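Local coordinates for protein putative cytochrome P450 hydroxylase (Chondromyces apiculatus DSM 436, PDB 6GMF) that binds heme b and, as a cytochrome P450, probably inserts oxygen into organic substrates, terpenes among them, at residues Thr99-Thr102 and Val103-Glu107; Thr126-Ala129 and Thr130-Val133; Ala154-Lys157 and Arg158-Asp162; Lys217-Ala220 and Gly221-Leu224. All coordinates share one frame; numbering follows the deposited sequence.

Interaction 1 (Thr99-Thr102 and Val103-Glu107)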
ATOM      1  N   THR A  99      -5.029 -13.155  -9.632  1.00 24.40           N
ATOM      2  CA  THR A  99      -6.356 -13.620  -9.263  1.00 22.26           C
ATOM      3  C   THR A  99      -6.412 -13.944  -7.782  1.00 21.74           C
ATOM      4  O   THR A  99      -5.423 -14.337  -7.180  1.00 22.91           O
ATOM      5  CB  THR A  99      -6.712 -14.934  -9.982  1.00 24.14           C
ATOM      6  OG1 THR A  99      -5.842 -16.001  -9.584  1.00 25.21           O
ATOM      7  CG2 THR A  99      -6.596 -14.785 -11.479  1.00 23.25           C
ATOM      8  N   PRO A 100      -7.590 -13.817  -7.154  1.00 21.88           N
ATOM      9  CA  PRO A 100      -7.771 -14.324  -5.800  1.00 22.45           C
ATOM     10  C   PRO A 100      -7.339 -15.786  -5.604  1.00 20.81           C
ATOM     11  O   PRO A 100      -6.818 -16.099  -4.591  1.00 20.28           O
ATOM     12  CB  PRO A 100      -9.283 -14.193  -5.580  1.00 25.04           C
ATOM     13  CG  PRO A 100      -9.732 -13.091  -6.513  1.00 25.29           C
ATOM     14  CD  PRO A 100      -8.808 -13.205  -7.707  1.00 23.83           C
ATOM     15  N   ARG A 101      -7.520 -16.632  -6.617  1.00 23.50           N
ATOM     16  CA  ARG A 101      -7.081 -18.026  -6.512  1.00 21.96           C
ATOM     17  C   ARG A 101      -5.559 -18.099  -6.323  1.00 20.38           C
ATOM     18  O   ARG A 101      -5.070 -18.809  -5.418  1.00 21.36           O
ATOM     19  CB  ARG A 101      -7.571 -18.831  -7.720  1.00 22.00           C
ATOM     20  CG  ARG A 101      -6.991 -20.236  -7.805  1.00 26.34           C
ATOM     21  CD  ARG A 101      -7.548 -21.040  -8.970  1.00 27.42           C
ATOM     22  NE  ARG A 101      -7.170 -22.473  -8.929  1.00 28.29           N
ATOM     23  CZ  ARG A 101      -7.861 -23.441  -8.311  1.00 29.44           C
ATOM     24  NH1 ARG A 101      -9.028 -23.188  -7.730  1.00 28.53           N
ATOM     25  NH2 ARG A 101      -7.358 -24.664  -8.232  1.00 30.31           N
ATOM     26  N   THR A 102      -4.810 -17.332  -7.120  1.00 22.73           N
ATOM     27  CA  THR A 102      -3.348 -17.406  -7.079  1.00 23.77           C
ATOM     28  C   THR A 102      -2.812 -16.838  -5.771  1.00 22.08           C
ATOM     29  O   THR A 102      -1.868 -17.406  -5.194  1.00 22.82           O
ATOM     30  CB  THR A 102      -2.700 -16.730  -8.295  1.00 28.14           C
ATOM     31  OG1 THR A 102      -3.061 -15.360  -8.471  1.00 39.27           O
ATOM     32  CG2 THR A 102      -3.062 -17.439  -9.565  1.00 27.81           C
ATOM     33  N   VAL A 103      -3.469 -15.794  -5.275  1.00 20.45           N
ATOM     34  CA  VAL A 103      -3.102 -15.256  -3.982  1.00 19.55           C
ATOM     35  C   VAL A 103      -3.372 -16.280  -2.884  1.00 19.26           C
ATOM     36  O   VAL A 103      -2.537 -16.514  -2.047  1.00 20.19           O
ATOM     37  CB  VAL A 103      -3.804 -13.919  -3.711  1.00 20.12           C
ATOM     38  CG1 VAL A 103      -3.719 -13.498  -2.242  1.00 20.66           C
ATOM     39  CG2 VAL A 103      -3.262 -12.858  -4.654  1.00 21.99           C
ATOM     40  N   ALA A 104      -4.565 -16.887  -2.870  1.00 20.91           N
ATOM     41  CA  ALA A 104      -4.899 -17.791  -1.771  1.00 21.71           C
ATOM     42  C   ALA A 104      -3.921 -18.970  -1.739  1.00 21.30           C
ATOM     43  O   ALA A 104      -3.557 -19.445  -0.657  1.00 22.51           O
ATOM     44  CB  ALA A 104      -6.342 -18.274  -1.869  1.00 22.59           C
ATOM     45  N   GLN A 105      -3.524 -19.429  -2.926  1.00 22.86           N
ATOM     46  CA  GLN A 105      -2.643 -20.585  -3.041  1.00 24.74           C
ATOM     47  C   GLN A 105      -1.221 -20.252  -2.534  1.00 25.80           C
ATOM     48  O   GLN A 105      -0.454 -21.196  -2.249  1.00 26.56           O
ATOM     49  CB  GLN A 105      -2.675 -21.143  -4.459  1.00 26.52           C
ATOM     50  CG  GLN A 105      -3.978 -21.888  -4.762  1.00 26.12           C
ATOM     51  CD  GLN A 105      -3.900 -22.674  -6.050  1.00 28.76           C
ATOM     52  OE1 GLN A 105      -2.918 -22.594  -6.777  1.00 30.00           O
ATOM     53  NE2 GLN A 105      -4.943 -23.444  -6.345  1.00 29.13           N
ATOM     54  N   LEU A 106      -0.884 -18.964  -2.338  1.00 25.92           N
ATOM     55  CA  LEU A 106       0.458 -18.579  -1.811  1.00 24.31           C
ATOM     56  C   LEU A 106       0.578 -18.798  -0.305  1.00 22.97           C
ATOM     57  O   LEU A 106       1.683 -18.728   0.208  1.00 22.12           O
ATOM     58  CB  LEU A 106       0.702 -17.101  -2.117  1.00 25.29           C
ATOM     59  CG  LEU A 106       1.097 -16.745  -3.543  1.00 29.54           C
ATOM     60  CD1 LEU A 106       1.041 -15.245  -3.753  1.00 32.41           C
ATOM     61  CD2 LEU A 106       2.485 -17.266  -3.861  1.00 33.83           C
ATOM     62  N   GLU A 107      -0.514 -19.075   0.425  1.00 21.73           N
ATOM     63  CA  GLU A 107      -0.462 -18.966   1.873  1.00 22.39           C
ATOM     64  C   GLU A 107       0.596 -19.905   2.484  1.00 24.50           C
ATOM     65  O   GLU A 107       1.302 -19.530   3.429  1.00 22.42           O
ATOM     66  CB  GLU A 107      -1.859 -19.163   2.485  1.00 20.85           C
ATOM     67  CG  GLU A 107      -1.817 -19.233   3.985  1.00 22.99           C
ATOM     68  CD  GLU A 107      -3.140 -19.238   4.715  1.00 25.08           C
ATOM     69  OE1 GLU A 107      -4.167 -19.220   4.046  1.00 27.38           O
ATOM     70  OE2 GLU A 107      -3.117 -19.225   5.954  1.00 28.45           O
TER
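Val103 N bonds to Thr99 O at 3.1 Å, the first backbone bond of the short helix 100-105. The same oxygen takes a second donor, Thr102 OG1, at 2.9 Å: the hydroxyl sits in the carbonyl plane on a lone pair, while the amide comes in almost in line with the C=O. In return Thr102 N bonds to Thr99 OG1 at 3.0 Å, which makes Thr99 the N-cap. A chi1 of 57° holds Thr102 OG1 between its own backbone N and carbonyl carbon, within reach of that carbonyl. Valine in place of Thr102 would remove the hydroxyl and probably leave Thr99 O with the Val103 amide as its one donor here. Further along, Ala104 N bonds to Pro100 O at 2.9 Å and Gln105 N to Arg101 O at 3.0 Å. On the outer side the extended Arg101 chain brings its guanidinium beside Gln105, whose NE2 lies over one face near the rim, the two planes 64° apart; Arg101 NH2 and Gln105 NE2 are both donors, so they merely pack. Buried Val103 turns to helix 346-363, touching Pro347, Leu348 and Leu351, and Glu107 makes salt bridges to Lys354 of that helix and to Arg111 of helix 107-119.

Interaction 2 (Thr126-Ala129 and Thr130-Val133)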
ATOM      1  N   THR A 126      16.896  -7.825  20.911  1.00 26.04           N
ATOM      2  CA  THR A 126      16.386  -6.683  20.162  1.00 28.39           C
ATOM      3  C   THR A 126      16.527  -6.959  18.660  1.00 28.10           C
ATOM      4  O   THR A 126      17.509  -7.587  18.206  1.00 27.01           O
ATOM      5  CB  THR A 126      17.130  -5.399  20.562  1.00 31.68           C
ATOM      6  OG1 THR A 126      16.846  -5.086  21.925  1.00 37.00           O
ATOM      7  CG2 THR A 126      16.723  -4.162  19.802  1.00 34.21           C
ATOM      8  N   PHE A 127      15.576  -6.455  17.859  1.00 24.63           N
ATOM      9  CA  PHE A 127      15.749  -6.494  16.418  1.00 23.83           C
ATOM     10  C   PHE A 127      15.088  -5.266  15.790  1.00 23.10           C
ATOM     11  O   PHE A 127      14.247  -4.608  16.418  1.00 23.41           O
ATOM     12  CB  PHE A 127      15.178  -7.778  15.821  1.00 23.17           C
ATOM     13  CG  PHE A 127      13.680  -7.941  15.943  1.00 23.92           C
ATOM     14  CD1 PHE A 127      13.118  -8.430  17.109  1.00 25.08           C
ATOM     15  CD2 PHE A 127      12.832  -7.634  14.889  1.00 23.23           C
ATOM     16  CE1 PHE A 127      11.746  -8.570  17.240  1.00 26.12           C
ATOM     17  CE2 PHE A 127      11.460  -7.790  15.015  1.00 24.17           C
ATOM     18  CZ  PHE A 127      10.916  -8.226  16.201  1.00 26.25           C
ATOM     19  N   GLU A 128      15.521  -4.949  14.559  1.00 22.29           N
ATOM     20  CA  GLU A 128      14.959  -3.875  13.825  1.00 22.30           C
ATOM     21  C   GLU A 128      13.894  -4.428  12.867  1.00 20.86           C
ATOM     22  O   GLU A 128      14.197  -5.109  11.901  1.00 21.08           O
ATOM     23  CB  GLU A 128      16.074  -3.098  13.142  1.00 24.09           C
ATOM     24  CG  GLU A 128      15.680  -1.670  12.848  1.00 28.82           C
ATOM     25  CD  GLU A 128      14.755  -1.622  11.665  1.00 29.22           C
ATOM     26  OE1 GLU A 128      15.227  -1.924  10.551  1.00 32.62           O
ATOM     27  OE2 GLU A 128      13.578  -1.305  11.870  1.00 23.90           O
ATOM     28  N   ALA A 129      12.628  -4.185  13.216  1.00 20.15           N
ATOM     29  CA  ALA A 129      11.524  -4.903  12.569  1.00 19.90           C
ATOM     30  C   ALA A 129      11.395  -4.566  11.094  1.00 19.10           C
ATOM     31  O   ALA A 129      10.904  -5.398  10.362  1.00 20.55           O
ATOM     32  CB  ALA A 129      10.251  -4.618  13.300  1.00 20.59           C
ATOM     33  N   THR A 130      11.795  -3.371  10.663  1.00 19.06           N
ATOM     34  CA  THR A 130      11.612  -3.021   9.264  1.00 19.06           C
ATOM     35  C   THR A 130      12.587  -3.831   8.409  1.00 18.76           C
ATOM     36  O   THR A 130      12.183  -4.646   7.599  1.00 18.52           O
ATOM     37  CB  THR A 130      11.691  -1.517   9.006  1.00 20.80           C
ATOM     38  OG1 THR A 130      13.006  -1.009   9.258  1.00 23.62           O
ATOM     39  CG2 THR A 130      10.632  -0.776   9.778  1.00 20.60           C
ATOM     40  N   VAL A 131      13.897  -3.690   8.641  1.00 19.32           N
ATOM     41  CA  VAL A 131      14.852  -4.364   7.774  1.00 18.71           C
ATOM     42  C   VAL A 131      14.707  -5.878   7.910  1.00 19.25           C
ATOM     43  O   VAL A 131      14.903  -6.599   6.927  1.00 19.49           O
ATOM     44  CB  VAL A 131      16.282  -3.913   8.133  1.00 19.86           C
ATOM     45  CG1 VAL A 131      17.336  -4.807   7.485  1.00 22.46           C
ATOM     46  CG2 VAL A 131      16.446  -2.453   7.792  1.00 22.49           C
ATOM     47  N   GLU A 132      14.415  -6.361   9.111  1.00 18.50           N
ATOM     48  CA  GLU A 132      14.499  -7.786   9.375  1.00 20.18           C
ATOM     49  C   GLU A 132      13.198  -8.524   9.032  1.00 20.87           C
ATOM     50  O   GLU A 132      13.216  -9.765   8.833  1.00 20.73           O
ATOM     51  CB  GLU A 132      14.946  -8.000  10.815  1.00 21.24           C
ATOM     52  CG  GLU A 132      16.299  -7.396  11.081  1.00 21.30           C
ATOM     53  CD  GLU A 132      16.904  -7.777  12.410  1.00 23.58           C
ATOM     54  OE1 GLU A 132      17.290  -6.857  13.201  1.00 23.80           O
ATOM     55  OE2 GLU A 132      17.073  -8.980  12.620  1.00 29.10           O
ATOM     56  N   VAL A 133      12.064  -7.811   8.951  1.00 19.30           N
ATOM     57  CA  VAL A 133      10.756  -8.491   8.810  1.00 19.76           C
ATOM     58  C   VAL A 133       9.850  -7.779   7.794  1.00 19.51           C
ATOM     59  O   VAL A 133       9.458  -8.371   6.814  1.00 20.13           O
ATOM     60  CB  VAL A 133      10.027  -8.655  10.156  1.00 21.32           C
ATOM     61  CG1 VAL A 133       8.656  -9.277   9.943  1.00 22.78           C
ATOM     62  CG2 VAL A 133      10.843  -9.463  11.157  1.00 24.69           C
TER
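Glu128 folds its side chain over the first turn of the helix that begins at Ala129, meeting Thr130 and Val131. Its CB lies 4.0 Å from Glu132 OE1. CG stands opposite the backbone N (chi1 -156°), and the bend at chi2, -76°, swings the carboxylate over the helix start. There Glu128 OE1 accepts from Val131 N at 2.9 Å and presses on Val131 CG2 at 3.1 Å. The other oxygen, Glu128 OE2, takes Thr130 N at 3.0 Å. Both amides come from above the carboxylate plane. Thr130 OG1 is 2.7 Å from each of Glu128 OE1 and OE2. An alanine at Glu128 would remove this acceptor, and the Thr130 and Val131 amides would probably lose their cap. The backbone answers from the other direction: Glu128 N bonds to Glu132 OE1 at 2.9 Å, a nearly straight bond of 164°, and that oxygen also sits against Phe127 CB. Lys124 forms a salt bridge with Glu132 OE2, and Leu388 N gives a further bond to Glu128 OE2. The arrangement is a glutamate N-cap at a strand-to-helix junction, where edge strand 126-128 of a small antiparallel sheet, paired with strand 389-391, passes directly into helix 129-134.

Interaction 3 (Ala154-Lys157 and Arg158-Asp162)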
ATOM      1  N   ALA A 154      18.679 -10.489  -5.641  1.00 18.24           N
ATOM      2  CA  ALA A 154      19.327  -9.325  -5.008  1.00 17.88           C
ATOM      3  C   ALA A 154      19.193  -8.062  -5.876  1.00 17.78           C
ATOM      4  O   ALA A 154      18.932  -6.990  -5.362  1.00 17.61           O
ATOM      5  CB  ALA A 154      20.749  -9.671  -4.700  1.00 17.69           C
ATOM      6  N   ASP A 155      19.277  -8.208  -7.201  1.00 17.61           N
ATOM      7  CA  ASP A 155      18.960  -7.107  -8.101  1.00 15.97           C
ATOM      8  C   ASP A 155      17.508  -6.664  -7.874  1.00 16.16           C
ATOM      9  O   ASP A 155      17.223  -5.512  -7.778  1.00 17.40           O
ATOM     10  CB  ASP A 155      19.110  -7.449  -9.584  1.00 17.34           C
ATOM     11  CG  ASP A 155      20.522  -7.569 -10.107  1.00 18.51           C
ATOM     12  OD1 ASP A 155      21.455  -6.949  -9.476  1.00 17.63           O
ATOM     13  OD2 ASP A 155      20.680  -8.265 -11.126  1.00 23.60           O
ATOM     14  N   PHE A 156      16.598  -7.635  -7.684  1.00 16.11           N
ATOM     15  CA  PHE A 156      15.175  -7.299  -7.506  1.00 15.58           C
ATOM     16  C   PHE A 156      14.980  -6.509  -6.212  1.00 17.05           C
ATOM     17  O   PHE A 156      14.187  -5.560  -6.141  1.00 16.46           O
ATOM     18  CB  PHE A 156      14.322  -8.560  -7.492  1.00 16.22           C
ATOM     19  CG  PHE A 156      12.840  -8.297  -7.538  1.00 16.59           C
ATOM     20  CD1 PHE A 156      12.128  -8.099  -6.367  1.00 18.10           C
ATOM     21  CD2 PHE A 156      12.144  -8.216  -8.737  1.00 15.59           C
ATOM     22  CE1 PHE A 156      10.754  -7.936  -6.369  1.00 17.23           C
ATOM     23  CE2 PHE A 156      10.781  -7.983  -8.734  1.00 18.08           C
ATOM     24  CZ  PHE A 156      10.089  -7.828  -7.550  1.00 17.67           C
ATOM     25  N   LYS A 157      15.688  -6.919  -5.162  1.00 16.36           N
ATOM     26  CA  LYS A 157      15.684  -6.165  -3.907  1.00 17.17           C
ATOM     27  C   LYS A 157      16.150  -4.721  -4.128  1.00 17.94           C
ATOM     28  O   LYS A 157      15.537  -3.823  -3.622  1.00 17.45           O
ATOM     29  CB  LYS A 157      16.522  -6.850  -2.829  1.00 20.20           C
ATOM     30  CG  LYS A 157      16.699  -6.038  -1.552  1.00 21.12           C
ATOM     31  CD  LYS A 157      17.469  -6.778  -0.484  1.00 27.47           C
ATOM     32  CE  LYS A 157      17.863  -6.015   0.771  1.00 31.96           C
ATOM     33  NZ  LYS A 157      18.215  -4.591   0.528  1.00 39.73           N
ATOM     34  N   ARG A 158      17.241  -4.549  -4.881  1.00 17.37           N
ATOM     35  CA  ARG A 158      17.753  -3.225  -5.102  1.00 17.84           C
ATOM     36  C   ARG A 158      16.720  -2.373  -5.850  1.00 18.25           C
ATOM     37  O   ARG A 158      16.493  -1.256  -5.496  1.00 19.52           O
ATOM     38  CB  ARG A 158      19.080  -3.285  -5.850  1.00 17.33           C
ATOM     39  CG  ARG A 158      19.695  -1.917  -6.084  1.00 18.11           C
ATOM     40  CD  ARG A 158      21.047  -1.996  -6.784  1.00 18.18           C
ATOM     41  NE  ARG A 158      21.042  -2.459  -8.155  1.00 18.64           N
ATOM     42  CZ  ARG A 158      21.282  -3.708  -8.578  1.00 17.25           C
ATOM     43  NH1 ARG A 158      21.652  -4.683  -7.742  1.00 17.46           N
ATOM     44  NH2 ARG A 158      21.059  -4.016  -9.841  1.00 16.81           N
ATOM     45  N   TRP A 159      16.122  -2.934  -6.896  1.00 16.58           N
ATOM     46  CA  TRP A 159      15.113  -2.238  -7.657  1.00 18.91           C
ATOM     47  C   TRP A 159      13.946  -1.840  -6.738  1.00 18.94           C
ATOM     48  O   TRP A 159      13.529  -0.694  -6.727  1.00 20.76           O
ATOM     49  CB  TRP A 159      14.603  -3.062  -8.841  1.00 19.37           C
ATOM     50  CG  TRP A 159      15.678  -3.564  -9.746  1.00 19.20           C
ATOM     51  CD1 TRP A 159      16.857  -2.930 -10.041  1.00 20.10           C
ATOM     52  CD2 TRP A 159      15.633  -4.737 -10.569  1.00 17.27           C
ATOM     53  NE1 TRP A 159      17.571  -3.681 -10.943  1.00 18.68           N
ATOM     54  CE2 TRP A 159      16.855  -4.805 -11.254  1.00 18.95           C
ATOM     55  CE3 TRP A 159      14.724  -5.785 -10.714  1.00 17.55           C
ATOM     56  CZ2 TRP A 159      17.150  -5.848 -12.128  1.00 18.47           C
ATOM     57  CZ3 TRP A 159      15.042  -6.841 -11.526  1.00 17.65           C
ATOM     58  CH2 TRP A 159      16.242  -6.870 -12.221  1.00 19.43           C
ATOM     59  N   SER A 160      13.493  -2.794  -5.917  1.00 18.62           N
ATOM     60  CA  SER A 160      12.406  -2.585  -4.961  1.00 19.04           C
ATOM     61  C   SER A 160      12.786  -1.455  -4.000  1.00 19.40           C
ATOM     62  O   SER A 160      11.977  -0.547  -3.761  1.00 21.23           O
ATOM     63  CB  SER A 160      12.109  -3.868  -4.193  1.00 18.37           C
ATOM     64  OG  SER A 160      11.558  -4.851  -5.043  1.00 19.37           O
ATOM     65  N   ASP A 161      13.996  -1.511  -3.433  1.00 19.20           N
ATOM     66  CA  ASP A 161      14.440  -0.504  -2.483  1.00 21.23           C
ATOM     67  C   ASP A 161      14.444   0.881  -3.144  1.00 21.02           C
ATOM     68  O   ASP A 161      14.045   1.883  -2.542  1.00 24.24           O
ATOM     69  CB  ASP A 161      15.823  -0.804  -1.913  1.00 20.36           C
ATOM     70  CG  ASP A 161      15.921  -2.015  -1.005  1.00 23.03           C
ATOM     71  OD1 ASP A 161      14.872  -2.455  -0.470  1.00 24.88           O
ATOM     72  OD2 ASP A 161      17.061  -2.507  -0.830  1.00 25.04           O
ATOM     73  N   ASP A 162      14.879   0.956  -4.391  1.00 21.26           N
ATOM     74  CA  ASP A 162      15.012   2.223  -5.092  1.00 22.59           C
ATOM     75  C   ASP A 162      13.646   2.793  -5.485  1.00 26.23           C
ATOM     76  O   ASP A 162      13.509   3.985  -5.711  1.00 24.99           O
ATOM     77  CB  ASP A 162      15.882   2.075  -6.339  1.00 23.72           C
ATOM     78  CG  ASP A 162      17.370   1.946  -6.049  1.00 22.33           C
ATOM     79  OD1 ASP A 162      17.792   2.182  -4.896  1.00 23.85           O
ATOM     80  OD2 ASP A 162      18.085   1.585  -6.987  1.00 23.44           O
TER
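Asp155, Lys157 and Arg158 carry this contact within helix 153-163, through two salt bridges one turn long. Arg158 runs beside Asp155, and its bend at chi3, 68°, turns the guanidinium back so that NH1 and NH2 both grip one oxygen, Asp155 OD1, at 2.9 and 3.0 Å. That oxygen lies in the guanidinium plane, but the carboxylate is turned 81° against it; NH1 comes from the anti side and NH2 from above the carboxylate. Asp155 OD2 goes to Arg152, while Arg158 NH2 also meets Glu184 of helix 177-198. Lys157 reaches Asp161 instead: its NZ lies 2.7 Å from Asp161 OD2, which it meets on that oxygen's syn lone pair. Asp155 CB also sits over the Trp159 six-membered ring, 4.0 Å from its centroid, a CH-pi contact; the indole NE1 bonds to Glu184. On the buried side Phe156 O accepts from Ser160 N and Ser160 OG, both at 2.9 Å, from opposite faces of its carbonyl plane, and the Phe156 ring meets helices 136-145, 177-198 and 220-251. Charged residues paired i to i+3 and i to i+4 along one side, with Phe156 and Ser160 turned inward, mark an amphipathic helix, probably helix F of the P450 fold.

Interaction 4 (Lys217-Ala220 and Gly221-Leu224)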
ATOM      1  N   LYS A 217      -5.692  -9.167 -25.870  1.00 26.69           N
ATOM      2  CA  LYS A 217      -4.584  -9.553 -24.969  1.00 26.50           C
ATOM      3  C   LYS A 217      -3.807  -8.308 -24.563  1.00 25.56           C
ATOM      4  O   LYS A 217      -3.910  -7.237 -25.159  1.00 27.45           O
ATOM      5  CB  LYS A 217      -3.653 -10.571 -25.637  1.00 25.53           C
ATOM      6  CG  LYS A 217      -4.290 -11.927 -25.896  1.00 25.03           C
ATOM      7  CD  LYS A 217      -3.393 -12.981 -26.466  1.00 27.17           C
ATOM      8  CE  LYS A 217      -2.248 -13.356 -25.552  1.00 29.32           C
ATOM      9  NZ  LYS A 217      -2.709 -14.323 -24.531  1.00 32.63           N
ATOM     10  N   LEU A 218      -3.017  -8.455 -23.489  1.00 24.04           N
ATOM     11  CA  LEU A 218      -2.151  -7.384 -23.088  1.00 25.66           C
ATOM     12  C   LEU A 218      -0.987  -7.275 -24.073  1.00 23.52           C
ATOM     13  O   LEU A 218      -0.438  -8.277 -24.498  1.00 24.68           O
ATOM     14  CB  LEU A 218      -1.606  -7.698 -21.691  1.00 23.72           C
ATOM     15  CG  LEU A 218      -2.602  -7.727 -20.536  1.00 25.14           C
ATOM     16  CD1 LEU A 218      -1.974  -8.384 -19.317  1.00 23.71           C
ATOM     17  CD2 LEU A 218      -3.093  -6.330 -20.198  1.00 25.76           C
ATOM     18  N   THR A 219      -0.577  -6.055 -24.375  1.00 24.26           N
ATOM     19  CA  THR A 219       0.662  -5.851 -25.078  1.00 24.68           C
ATOM     20  C   THR A 219       1.839  -6.218 -24.168  1.00 25.76           C
ATOM     21  O   THR A 219       1.681  -6.280 -22.957  1.00 24.71           O
ATOM     22  CB  THR A 219       0.835  -4.409 -25.529  1.00 25.91           C
ATOM     23  OG1 THR A 219       0.994  -3.535 -24.406  1.00 25.55           O
ATOM     24  CG2 THR A 219      -0.338  -3.964 -26.379  1.00 28.51           C
ATOM     25  N   ALA A 220       3.023  -6.400 -24.765  1.00 24.45           N
ATOM     26  CA  ALA A 220       4.239  -6.628 -23.948  1.00 26.47           C
ATOM     27  C   ALA A 220       4.483  -5.458 -22.973  1.00 25.82           C
ATOM     28  O   ALA A 220       4.820  -5.673 -21.791  1.00 25.75           O
ATOM     29  CB  ALA A 220       5.450  -6.887 -24.817  1.00 27.46           C
ATOM     30  N   GLY A 221       4.355  -4.212 -23.433  1.00 23.96           N
ATOM     31  CA  GLY A 221       4.479  -3.045 -22.580  1.00 22.29           C
ATOM     32  C   GLY A 221       3.505  -3.100 -21.404  1.00 24.62           C
ATOM     33  O   GLY A 221       3.868  -2.720 -20.280  1.00 24.40           O
ATOM     34  N   GLU A 222       2.275  -3.533 -21.661  1.00 22.37           N
ATOM     35  CA  GLU A 222       1.269  -3.606 -20.616  1.00 22.99           C
ATOM     36  C   GLU A 222       1.626  -4.681 -19.591  1.00 20.76           C
ATOM     37  O   GLU A 222       1.440  -4.443 -18.399  1.00 24.38           O
ATOM     38  CB  GLU A 222      -0.132  -3.845 -21.173  1.00 23.59           C
ATOM     39  CG  GLU A 222      -0.703  -2.621 -21.824  1.00 25.60           C
ATOM     40  CD  GLU A 222      -1.995  -2.899 -22.565  1.00 27.59           C
ATOM     41  OE1 GLU A 222      -2.158  -4.031 -23.098  1.00 23.79           O
ATOM     42  OE2 GLU A 222      -2.850  -1.977 -22.593  1.00 32.73           O
ATOM     43  N   VAL A 223       2.140  -5.840 -20.011  1.00 22.03           N
ATOM     44  CA  VAL A 223       2.601  -6.886 -19.083  1.00 22.03           C
ATOM     45  C   VAL A 223       3.695  -6.306 -18.172  1.00 21.56           C
ATOM     46  O   VAL A 223       3.630  -6.478 -16.941  1.00 21.57           O
ATOM     47  CB  VAL A 223       3.119  -8.140 -19.810  1.00 22.90           C
ATOM     48  CG1 VAL A 223       3.748  -9.142 -18.851  1.00 23.01           C
ATOM     49  CG2 VAL A 223       2.000  -8.813 -20.586  1.00 24.96           C
ATOM     50  N   LEU A 224       4.698  -5.664 -18.781  1.00 20.14           N
ATOM     51  CA  LEU A 224       5.860  -5.140 -18.049  1.00 20.81           C
ATOM     52  C   LEU A 224       5.392  -4.034 -17.111  1.00 21.19           C
ATOM     53  O   LEU A 224       5.854  -3.958 -15.969  1.00 21.79           O
ATOM     54  CB  LEU A 224       6.914  -4.608 -19.024  1.00 22.34           C
ATOM     55  CG  LEU A 224       7.508  -5.675 -19.942  1.00 23.74           C
ATOM     56  CD1 LEU A 224       8.466  -5.030 -20.925  1.00 27.16           C
ATOM     57  CD2 LEU A 224       8.195  -6.770 -19.129  1.00 25.49           C
TER
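The Glu222 carboxylate is the flat group here, and Thr219 and Leu218 meet it from opposite faces. Thr219 OG1 and CG2 stand to one side of its plane, with OG1 3.6 Å from Glu222 CD; on the other face Leu218 CD2 lies almost directly beneath Glu222 OE1 at 3.8 Å. Near the plane itself comes Thr219 N, which bonds to Glu222 OE1 at 2.9 Å on the anti side, 21° out of plane, and Leu218 CA also touches that oxygen. The Glu222 chain leaves with CG opposite the carbonyl carbon (chi1 -74°) and then runs extended, which carries OE1 back past the helix start to this amide. The return bond joins Glu222 N to Thr219 OG1 at 3.0 Å; with each side chain accepting from the other residue's backbone amide, the pair forms a capping box. Regular helical bonds follow, Val223 N to Thr219 O at 3.0 Å and Leu224 N to Ala220 O at 3.0 Å. Beside the cap, Val223 CG2 packs on Leu218 CB at 3.9 Å, the two side chains crossing at about a right angle. Leu218 continues onto Leu90, Leu93 and Val94 of helix 86-94 and, with Val223, onto Leu208 of helix 204-210, while Leu224 faces helix 177-198. The box thus gives acceptors to two backbone amides at the start of helix 220-251, probably the long I-helix of P450s, and sets a carboxylate at its N-terminal end, where the helix dipole is likely to favour a negative charge.

How the interactions relate
The four interactions follow one another along the chain without touching. Interactions 1, 2 and 4 begin helices with N-caps, threonine in 1 and 4 and glutamate in 2, whereas interaction 3 lies inside a helix. Interaction 1 comes nearest the heme, with the Val103 side chain about 7 Å from it and about 10 Å from that of Cys343, the axial iron ligand; Phe156 of interaction 3 is about 10 Å from the heme. In interaction 4 the side chain of Leu218 is about 9 Å from that of the heme-binding Arg91. Interaction 2 lies away from the known sites, about 7 Å from interaction 3 at nearest atoms and 37 Å from interaction 4 between centres.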